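Local coordinates for protein D-threo-3-hydroxyaspartate dehydratase (Delftia, PDB 3WQC) that catalyses the PLP-dependent deamination of D-threo-3-hydroxyaspartate to oxaloacetate and ammonia, and also dehydrates D-serine and L-threo- and L-erythro-3-hydroxyaspartate, at residues W142-I145 and R151-V154; V323-N328 and I333-D338. All coordinates share one frame; numbering follows the deposited sequence.

Contact 1 (W142-I145 and R151-V154). With PLP (pyridoxal-5'-phosphate), chain J.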
ATOM      1  N   TRP B 142      26.813 -12.603  -5.019  1.00  9.77           N
ATOM      2  CA  TRP B 142      26.390 -13.938  -4.583  1.00  9.93           C
ATOM      3  C   TRP B 142      25.458 -14.492  -5.604  1.00  9.11           C
ATOM      4  O   TRP B 142      24.755 -13.746  -6.317  1.00 10.74           O
ATOM      5  CB  TRP B 142      25.678 -13.891  -3.238  1.00 10.55           C
ATOM      6  CG  TRP B 142      26.548 -13.357  -2.119  1.00 10.11           C
ATOM      7  CD1 TRP B 142      27.834 -12.798  -2.127  1.00 11.99           C
ATOM      8  CD2 TRP B 142      26.093 -13.270  -0.734  1.00 10.90           C
ATOM      9  NE1 TRP B 142      28.182 -12.371  -0.865  1.00 12.07           N
ATOM     10  CE2 TRP B 142      27.151 -12.631   0.023  1.00 11.53           C
ATOM     11  CE3 TRP B 142      24.887 -13.611  -0.086  1.00 11.64           C
ATOM     12  CZ2 TRP B 142      27.014 -12.358   1.414  1.00 13.92           C
ATOM     13  CZ3 TRP B 142      24.736 -13.334   1.295  1.00 13.99           C
ATOM     14  CH2 TRP B 142      25.799 -12.715   2.027  1.00 12.38           C
ATOM     15  N   ILE B 143      25.360 -15.831  -5.671  1.00  8.98           N
ATOM     16  CA  ILE B 143      24.473 -16.474  -6.673  1.00  8.97           C
ATOM     17  C   ILE B 143      23.204 -16.889  -5.944  1.00  9.54           C
ATOM     18  O   ILE B 143      23.259 -17.618  -4.905  1.00  9.73           O
ATOM     19  CB  ILE B 143      25.149 -17.671  -7.362  1.00  9.40           C
ATOM     20  CG1 ILE B 143      26.463 -17.165  -8.059  1.00 10.91           C
ATOM     21  CG2 ILE B 143      24.125 -18.335  -8.312  1.00 11.70           C
ATOM     22  CD1 ILE B 143      27.304 -18.331  -8.622  1.00 10.67           C
ATOM     23  N   GLU B 144      22.065 -16.453  -6.440  1.00  9.98           N
ATOM     24  CA  GLU B 144      20.782 -16.852  -5.830  1.00  9.32           C
ATOM     25  C   GLU B 144      20.345 -18.266  -6.263  1.00 10.30           C
ATOM     26  O   GLU B 144      20.428 -18.566  -7.475  1.00 11.95           O
ATOM     27  CB  GLU B 144      19.681 -15.818  -6.174  1.00 11.12           C
ATOM     28  CG  GLU B 144      18.361 -16.093  -5.387  1.00 11.81           C
ATOM     29  CD  GLU B 144      17.342 -14.996  -5.451  1.00 14.59           C
ATOM     30  OE1 GLU B 144      16.431 -15.065  -4.577  1.00 19.05           O
ATOM     31  OE2 GLU B 144      17.422 -14.136  -6.369  1.00 16.77           O
ATOM     32  N   ILE B 145      19.909 -19.096  -5.305  1.00  9.72           N
ATOM     33  CA  ILE B 145      19.588 -20.497  -5.529  1.00 10.56           C
ATOM     34  C   ILE B 145      18.069 -20.626  -5.329  1.00 12.48           C
ATOM     35  O   ILE B 145      17.498 -20.097  -4.362  1.00 12.91           O
ATOM     36  CB  ILE B 145      20.344 -21.378  -4.527  1.00 10.99           C
ATOM     37  CG1 ILE B 145      21.861 -21.095  -4.602  1.00 12.03           C
ATOM     38  CG2 ILE B 145      20.012 -22.869  -4.819  1.00 12.62           C
ATOM     39  CD1 ILE B 145      22.486 -21.253  -5.989  1.00 12.68           C
ATOM     40  N   ARG B 151      10.473 -18.412  -6.514  1.00 16.55           N
ATOM     41  CA  ARG B 151      10.656 -17.104  -7.170  1.00 14.63           C
ATOM     42  C   ARG B 151      12.014 -17.181  -7.970  1.00 13.71           C
ATOM     43  O   ARG B 151      12.060 -17.923  -8.893  1.00 17.72           O
ATOM     44  CB  ARG B 151      10.746 -15.967  -6.094  1.00 17.46           C
ATOM     45  CG  ARG B 151      10.604 -14.531  -6.647  1.00 18.44           C
ATOM     46  CD  ARG B 151      10.419 -13.667  -5.408  1.00 16.01           C
ATOM     47  NE  ARG B 151      11.592 -13.566  -4.554  1.00 16.83           N
ATOM     48  CZ  ARG B 151      11.577 -13.056  -3.275  1.00 14.52           C
ATOM     49  NH1 ARG B 151      10.398 -12.750  -2.685  1.00 17.71           N
ATOM     50  NH2 ARG B 151      12.731 -12.824  -2.629  1.00 15.39           N
ATOM     51  N   SER B 152      13.042 -16.359  -7.719  1.00 15.98           N
ATOM     52  CA  SER B 152      14.265 -16.298  -8.534  1.00 15.23           C
ATOM     53  C   SER B 152      15.252 -17.378  -8.110  1.00 14.82           C
ATOM     54  O   SER B 152      15.037 -18.184  -7.128  1.00 16.40           O
ATOM     55  CB  SER B 152      14.961 -14.947  -8.276  1.00 21.59           C
ATOM     56  OG  SER B 152      14.100 -13.865  -8.664  1.00 25.36           O
ATOM     57  N   GLY B 153      16.312 -17.553  -8.914  1.00 16.11           N
ATOM     58  CA  GLY B 153      17.360 -18.455  -8.468  1.00 14.56           C
ATOM     59  C   GLY B 153      17.665 -19.579  -9.459  1.00 12.65           C
ATOM     60  O   GLY B 153      16.825 -20.104 -10.205  1.00 15.21           O
ATOM     61  N   VAL B 154      18.939 -19.956  -9.434  1.00 12.11           N
ATOM     62  CA  VAL B 154      19.418 -21.128 -10.189  1.00 11.70           C
ATOM     63  C   VAL B 154      18.937 -22.365  -9.445  1.00 13.16           C
ATOM     64  O   VAL B 154      19.098 -22.436  -8.172  1.00 12.90           O
ATOM     65  CB  VAL B 154      20.987 -21.086 -10.182  1.00 12.47           C
ATOM     66  CG1 VAL B 154      21.533 -22.308 -10.943  1.00 16.15           C
ATOM     67  CG2 VAL B 154      21.472 -19.767 -10.756  1.00 15.21           C
TER
HETATM   68  N1  PLP J 402      15.370 -13.039   2.125  1.00 12.46           N
HETATM   69  C2  PLP J 402      14.848 -12.482   1.013  1.00 11.46           C
HETATM   70  C2A PLP J 402      15.564 -12.590  -0.314  1.00 13.68           C
HETATM   71  C3  PLP J 402      13.599 -11.766   1.115  1.00 12.81           C
HETATM   72  O3  PLP J 402      13.102 -11.199   0.027  1.00 15.43           O
HETATM   73  C4  PLP J 402      12.958 -11.707   2.403  1.00 13.72           C
HETATM   74  C4A PLP J 402      11.745 -10.968   2.522  1.00 21.05           C
HETATM   75  C5  PLP J 402      13.588 -12.326   3.523  1.00 12.50           C
HETATM   76  C6  PLP J 402      14.771 -13.051   3.318  1.00 12.80           C
HETATM   77  C5A PLP J 402      12.954 -12.296   4.892  1.00 16.46           C
HETATM   78  O4P PLP J 402      11.703 -13.127   4.863  1.00 15.07           O
HETATM   79  P   PLP J 402      10.668 -12.916   6.067  1.00 13.99           P
HETATM   80  O1P PLP J 402      11.522 -12.979   7.278  1.00 17.22           O
HETATM   81  O2P PLP J 402       9.765 -14.093   5.938  1.00 15.05           O
HETATM   82  O3P PLP J 402      10.032 -11.592   5.947  1.00 19.34           O
HETATM   83  O   HOH W   1      15.870 -12.004  -6.947  1.00 15.25           O
HETATM   84  O   HOH W   2      15.390 -12.468  -3.834  1.00 15.95           O
HETATM   85  O   HOH W   3      13.821 -15.221  -5.017  1.00 20.88           O

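Contact 2 (V323-N328 and I333-D338)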
ATOM      1  N   VAL B 323     -13.528  -8.215  13.445  1.00 19.23           N
ATOM      2  CA  VAL B 323     -12.416  -7.927  12.531  1.00 17.46           C
ATOM      3  C   VAL B 323     -12.845  -6.810  11.596  1.00 18.38           C
ATOM      4  O   VAL B 323     -14.025  -6.426  11.608  1.00 19.35           O
ATOM      5  CB  VAL B 323     -12.070  -9.201  11.652  1.00 18.07           C
ATOM      6  CG1 VAL B 323     -11.620 -10.380  12.530  1.00 18.70           C
ATOM      7  CG2 VAL B 323     -13.256  -9.604  10.724  1.00 19.48           C
ATOM      8  N   LEU B 324     -11.954  -6.262  10.762  1.00 15.74           N
ATOM      9  CA  LEU B 324     -12.411  -5.356   9.710  1.00 15.68           C
ATOM     10  C   LEU B 324     -12.863  -6.280   8.564  1.00 17.42           C
ATOM     11  O   LEU B 324     -12.046  -6.914   7.844  1.00 19.18           O
ATOM     12  CB  LEU B 324     -11.246  -4.473   9.278  1.00 16.62           C
ATOM     13  CG  LEU B 324     -10.713  -3.523  10.356  1.00 15.76           C
ATOM     14  CD1 LEU B 324      -9.707  -2.495   9.684  1.00 17.78           C
ATOM     15  CD2 LEU B 324     -11.908  -2.767  11.010  1.00 21.11           C
ATOM     16  N   THR B 325     -14.170  -6.364   8.351  1.00 16.83           N
ATOM     17  CA  THR B 325     -14.682  -7.273   7.357  1.00 16.58           C
ATOM     18  C   THR B 325     -14.593  -6.655   5.932  1.00 17.26           C
ATOM     19  O   THR B 325     -14.716  -7.383   4.934  1.00 21.01           O
ATOM     20  CB  THR B 325     -16.142  -7.685   7.667  1.00 19.29           C
ATOM     21  OG1 THR B 325     -16.908  -6.472   7.776  1.00 20.99           O
ATOM     22  CG2 THR B 325     -16.237  -8.509   8.957  1.00 22.70           C
ATOM     23  N   GLY B 326     -14.433  -5.322   5.842  1.00 18.71           N
ATOM     24  CA  GLY B 326     -14.287  -4.707   4.514  1.00 17.96           C
ATOM     25  C   GLY B 326     -13.485  -3.420   4.699  1.00 16.83           C
ATOM     26  O   GLY B 326     -13.266  -2.970   5.846  1.00 16.87           O
ATOM     27  N   ALA B 327     -13.033  -2.906   3.573  1.00 17.23           N
ATOM     28  CA  ALA B 327     -12.257  -1.645   3.628  1.00 15.58           C
ATOM     29  C   ALA B 327     -12.372  -0.926   2.320  1.00 14.86           C
ATOM     30  O   ALA B 327     -12.283  -1.525   1.215  1.00 16.94           O
ATOM     31  CB  ALA B 327     -10.770  -1.991   3.915  1.00 17.47           C
ATOM     32  N   ASN B 328     -12.586   0.401   2.399  1.00 15.36           N
ATOM     33  CA  ASN B 328     -12.373   1.271   1.285  1.00 15.16           C
ATOM     34  C   ASN B 328     -11.126   2.131   1.608  1.00 13.17           C
ATOM     35  O   ASN B 328     -10.456   1.855   2.596  1.00 13.66           O
ATOM     36  CB  ASN B 328     -13.628   2.111   0.963  1.00 17.18           C
ATOM     37  CG  ASN B 328     -14.776   1.279   0.326  1.00 20.75           C
ATOM     38  OD1 ASN B 328     -15.823   1.808   0.178  1.00 25.03           O
ATOM     39  ND2 ASN B 328     -14.547   0.050  -0.100  1.00 20.79           N
ATOM     40  N   ILE B 333     -14.647  -1.227   7.683  1.00 16.73           N
ATOM     41  CA  ILE B 333     -15.951  -1.730   8.151  1.00 17.46           C
ATOM     42  C   ILE B 333     -15.595  -2.743   9.240  1.00 17.38           C
ATOM     43  O   ILE B 333     -14.997  -3.780   8.923  1.00 19.16           O
ATOM     44  CB  ILE B 333     -16.801  -2.361   7.026  1.00 20.06           C
ATOM     45  CG1 ILE B 333     -17.116  -1.444   5.806  1.00 27.28           C
ATOM     46  CG2 ILE B 333     -18.094  -2.914   7.678  1.00 19.76           C
ATOM     47  CD1 ILE B 333     -17.550  -0.140   6.195  1.00 30.68           C
ATOM     48  N   LEU B 334     -15.879  -2.460  10.491  1.00 17.92           N
ATOM     49  CA  LEU B 334     -15.669  -3.311  11.630  1.00 18.65           C
ATOM     50  C   LEU B 334     -16.992  -4.093  11.921  1.00 18.92           C
ATOM     51  O   LEU B 334     -18.086  -3.519  11.983  1.00 19.93           O
ATOM     52  CB  LEU B 334     -15.255  -2.477  12.831  1.00 21.33           C
ATOM     53  CG  LEU B 334     -14.936  -3.200  14.140  1.00 22.10           C
ATOM     54  CD1 LEU B 334     -14.099  -2.304  15.079  1.00 24.95           C
ATOM     55  CD2 LEU B 334     -16.181  -3.778  14.867  1.00 24.31           C
ATOM     56  N   ALA B 335     -16.926  -5.424  11.914  1.00 19.98           N
ATOM     57  CA  ALA B 335     -18.165  -6.224  12.069  1.00 22.59           C
ATOM     58  C   ALA B 335     -17.768  -7.620  12.590  1.00 21.64           C
ATOM     59  O   ALA B 335     -16.568  -7.867  12.852  1.00 22.50           O
ATOM     60  CB  ALA B 335     -18.994  -6.329  10.775  1.00 21.68           C
ATOM     61  N   ARG B 336     -18.740  -8.478  12.940  1.00 24.66           N
ATOM     62  CA  ARG B 336     -18.375  -9.810  13.441  1.00 26.86           C
ATOM     63  C   ARG B 336     -17.780 -10.662  12.312  1.00 26.74           C
ATOM     64  O   ARG B 336     -18.357 -10.721  11.193  1.00 27.35           O
ATOM     65  CB  ARG B 336     -19.624 -10.519  14.003  1.00 26.98           C
ATOM     66  CG  ARG B 336     -20.166  -9.857  15.231  1.00 29.71           C
ATOM     67  CD  ARG B 336     -21.350 -10.672  15.740  1.00 32.61           C
ATOM     68  NE  ARG B 336     -20.843 -11.954  16.251  1.00 43.10           N
ATOM     69  CZ  ARG B 336     -20.297 -12.072  17.462  1.00 51.25           C
ATOM     70  NH1 ARG B 336     -19.816 -13.235  17.856  1.00 80.57           N
ATOM     71  NH2 ARG B 336     -20.166 -11.016  18.279  1.00 57.89           N
ATOM     72  N   ALA B 337     -16.661 -11.336  12.599  1.00 29.27           N
ATOM     73  CA  ALA B 337     -16.066 -12.326  11.638  1.00 28.43           C
ATOM     74  C   ALA B 337     -17.082 -13.387  11.244  1.00 33.10           C
ATOM     75  O   ALA B 337     -17.109 -13.833  10.098  1.00 38.81           O
ATOM     76  CB  ALA B 337     -14.829 -12.985  12.242  1.00 39.01           C
ATOM     77  N   ASP B 338     -17.916 -13.791  12.176  1.00 35.30           N
ATOM     78  CA  ASP B 338     -18.886 -14.856  11.878  1.00 36.73           C
ATOM     79  C   ASP B 338     -20.080 -14.481  11.005  1.00 46.91           C
ATOM     80  O   ASP B 338     -20.865 -15.365  10.666  1.00 49.05           O
ATOM     81  CB  ASP B 338     -19.337 -15.589  13.166  1.00 38.09           C
ATOM     82  CG  ASP B 338     -20.224 -14.744  14.111  1.00 40.49           C
ATOM     83  OD1 ASP B 338     -20.774 -13.693  13.740  1.00 43.74           O
ATOM     84  OD2 ASP B 338     -20.342 -15.192  15.269  1.00 55.03           O
TER

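Contact 1 (W142-I145 and R151-V154)
I143 meets V154 where the chain, having left strand 140-146, comes back beside its C-terminal end: the CG2 methyls of I143 and V154 lie 3.9 Å apart, one side chain set obliquely to the other, and both also pack on I165 of helix 159-171. E144 carries the polar part of the contact. Its backbone O accepts a 2.8 Å hydrogen bond from V154 N. The side chain leaves roughly at right angles to that carbonyl, CG anti to the backbone N (chi1 -172°) and the chain extended beyond it, which lays the carboxylate alongside S152, OE2 3.2 Å from S152 CB. From there it reaches R151 only through water. One water donates to E144 OE1 at 2.7 Å and accepts from R151 NE and S152 N; a second links E144 OE1 to R151 NH2, and a third joins E144 OE2 to S152 OG. Held this way, the guanidinium gives NH2 to O3 of the cofactor at 3.1 Å, at an N-H...O angle of 162°, while its NH1 bonds N328 of the second subunit. I145 ends the walk in a parallel bridge with V154, its CA 3.3 Å from V154 O. The strand end and the loop after it thus set R151 at the PLP pocket, with E144 behind it through water, in the TIM-barrel domain characteristic of the alanine racemase family.

Contact 2 (V323-N328 and I333-D338)
Strands 323-327 and 333-336 run antiparallel with a marked twist, their axes 4.5 Å apart at closest and their directions 126° from each other. V323 and A335 form one hydrogen-bonded pair, each backbone N giving a bond to the other's O. G326 and I333 form the other, with I333 N donating to G326 O at 2.9 Å, and L324-L334 is the non-hydrogen-bonded pair between. Past L324 the register slips by one: T325 and G326 both face I333, whose O receives only weak bonds from their two backbone nitrogens. On one face L324 brings CD2 to within 3.8 Å of L334 CB; L324 also packs on I357 and L334 on L355 of strand 354-358. The opposite face carries V323, A335 and I333. Here, with V323 CG1 anti to the carbonyl carbon (chi1 -62°), CG2 is left between backbone N and carbonyl carbon and meets A337 CB at 4.0 Å beyond the strand end. The extra residue, T325, leans over the neighbouring strand, its OG1 3.7 Å from A335 CB and its CG2 3.8 Å from R336 O. Past the pairing, R336 grips D338 side-on, NE to OD1 at 3.1 Å and NH1 to OD2, while NH2 forms a salt bridge with E342. The whole is a beta hairpin bearing a classic bulge, joined through strand 332-336 to strand 283-286 of the mixed sheet in the serine dehydratase-like domain.

How the contacts relate
Contact 1 closes before contact 2 opens along the chain, and the two belong to different sheets. The first sits in the parallel sheet of the alanine racemase-like N-terminal domain, the second in the mixed sheet of the serine dehydratase-like domain. Within one chain their centres are 40 Å apart and their nearest atoms about 25 Å, with no touch. In the two-chain assembly of this structure they come together: N328, just past strand 322-327, accepts a hydrogen bond from R151 of the second subunit, the arginine that holds O3 of PLP there. The hairpin of one chain thus lies near the other chain's cofactor, consistent with a site whose surroundings are shared between chains.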